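PDB 1L6R: hypothetical protein TA0175, which dephosphorylates 2-phosphoglycolate to glycolate with magnesium as cofactor, and less efficiently releases phosphate from inorganic pyrophosphate. Local coordinates for residues A[154-157]-A[158-162]. The protein carries 1 engineered substitution. Sequence-based numbering, arbitrary orientation.
Sequences KAFA and VNKLK
The ring of Phe156 meets the aliphatic chain of Lys160 one helical turn on: CE of Lys160 comes obliquely against the far end of the ring, 3.6 Å from Phe156 CZ. Both side chains leave the helix with CG anti to the backbone N (chi1 174° in Phe156 and 180° in Lys160), which lays them side by side, and the lysine then bends at chi3 and chi4 to set its CE against the ring. Phe84 packs edge-to-face with the same ring, Phe83 meets it at an inclined angle and also forms a cation-pi contact with Lys160, and Pro188 of the second subunit packs there too. The other flat group, the Asn159 amide, places ND2 3.2 Å from Ala155 O, while its OD1 is hydrogen-bonded to Tyr169 OH. Ala155 O itself takes the backbone bond from Asn159 N at 2.9 Å. Around the turn, Val158 N bonds to Lys154 O, and Val158 CG2 also comes within 3.3 Å of that oxygen, while Leu161 N bonds to Ala157 O. Lys154 sends NZ away from this turn to a salt bridge with Asp181 and a bond to Asn180 O, beside a bound calcium ion. This is i to i+4 packing along most of helix 154-164, whose leading lysine, a probable substrate ligand, belongs to the HAD-superfamily active site.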
loop_
_atom_site.group_PDB
_atom_site.type_symbol
_atom_site.label_atom_id
_atom_site.label_comp_id
_atom_site.label_asym_id
_atom_site.label_seq_id
_atom_site.Cartn_x
_atom_site.Cartn_y
_atom_site.Cartn_z
ATOM N N LYS A 154 -4.705 -6.703 1.681
ATOM C CA LYS A 154 -4.655 -6.732 3.132
ATOM C C LYS A 154 -4.491 -5.355 3.763
ATOM O O LYS A 154 -4.917 -5.152 4.897
ATOM C CB LYS A 154 -3.553 -7.694 3.610
ATOM C CG LYS A 154 -3.814 -9.166 3.242
ATOM C CD LYS A 154 -2.952 -10.116 4.092
ATOM C CE LYS A 154 -3.192 -11.592 3.749
ATOM N NZ LYS A 154 -2.555 -12.007 2.455
ATOM N N ALA A 155 -3.888 -4.408 3.041
ATOM C CA ALA A 155 -3.732 -3.054 3.570
ATOM C C ALA A 155 -5.116 -2.412 3.650
ATOM O O ALA A 155 -5.434 -1.724 4.618
ATOM C CB ALA A 155 -2.811 -2.224 2.673
ATOM N N PHE A 156 -5.932 -2.633 2.625
ATOM C CA PHE A 156 -7.282 -2.091 2.628
ATOM C C PHE A 156 -8.025 -2.632 3.860
ATOM O O PHE A 156 -8.683 -1.882 4.580
ATOM C CB PHE A 156 -8.013 -2.515 1.347
ATOM C CG PHE A 156 -9.464 -2.136 1.319
ATOM C CD1 PHE A 156 -9.869 -0.899 0.824
ATOM C CD2 PHE A 156 -10.431 -3.011 1.804
ATOM C CE1 PHE A 156 -11.221 -0.538 0.813
ATOM C CE2 PHE A 156 -11.786 -2.663 1.801
ATOM C CZ PHE A 156 -12.183 -1.423 1.304
ATOM N N ALA A 157 -7.909 -3.934 4.107
ATOM C CA ALA A 157 -8.595 -4.544 5.245
ATOM C C ALA A 157 -8.110 -4.026 6.601
ATOM O O ALA A 157 -8.920 -3.730 7.487
ATOM C CB ALA A 157 -8.453 -6.070 5.188
ATOM N N VAL A 158 -6.796 -3.920 6.771
ATOM C CA VAL A 158 -6.244 -3.448 8.042
ATOM C C VAL A 158 -6.635 -1.993 8.281
ATOM O O VAL A 158 -6.963 -1.611 9.403
ATOM C CB VAL A 158 -4.702 -3.638 8.081
ATOM C CG1 VAL A 158 -4.112 -2.956 9.306
ATOM C CG2 VAL A 158 -4.377 -5.127 8.135
ATOM N N ASN A 159 -6.610 -1.175 7.236
ATOM C CA ASN A 159 -7.021 0.210 7.420
ATOM C C ASN A 159 -8.494 0.261 7.806
ATOM O O ASN A 159 -8.902 1.108 8.601
ATOM C CB ASN A 159 -6.782 1.026 6.151
ATOM C CG ASN A 159 -5.358 1.508 6.044
ATOM O OD1 ASN A 159 -4.790 2.000 7.016
ATOM N ND2 ASN A 159 -4.774 1.377 4.866
ATOM N N LYS A 160 -9.294 -0.645 7.250
ATOM C CA LYS A 160 -10.719 -0.684 7.573
ATOM C C LYS A 160 -10.908 -1.052 9.049
ATOM O O LYS A 160 -11.744 -0.472 9.732
ATOM C CB LYS A 160 -11.431 -1.687 6.667
ATOM C CG LYS A 160 -12.916 -1.803 6.932
ATOM C CD LYS A 160 -13.633 -2.324 5.709
ATOM C CE LYS A 160 -13.597 -1.297 4.579
ATOM N NZ LYS A 160 -14.280 -0.032 4.971
ATOM N N LEU A 161 -10.135 -2.017 9.541
ATOM C CA LEU A 161 -10.223 -2.404 10.951
ATOM C C LEU A 161 -9.812 -1.229 11.844
ATOM O O LEU A 161 -10.431 -0.974 12.885
ATOM C CB LEU A 161 -9.317 -3.611 11.216
ATOM C CG LEU A 161 -9.795 -4.945 10.627
ATOM C CD1 LEU A 161 -8.664 -5.945 10.656
ATOM C CD2 LEU A 161 -10.987 -5.467 11.424
ATOM N N LYS A 162 -8.768 -0.517 11.433
ATOM C CA LYS A 162 -8.280 0.634 12.187
ATOM C C LYS A 162 -9.409 1.639 12.356
ATOM O O LYS A 162 -9.629 2.153 13.455
ATOM C CB LYS A 162 -7.096 1.278 11.463
ATOM C CG LYS A 162 -6.610 2.585 12.085
ATOM C CD LYS A 162 -5.298 3.027 11.457
ATOM C CE LYS A 162 -4.880 4.413 11.918
ATOM N NZ LYS A 162 -5.721 5.454 11.274
#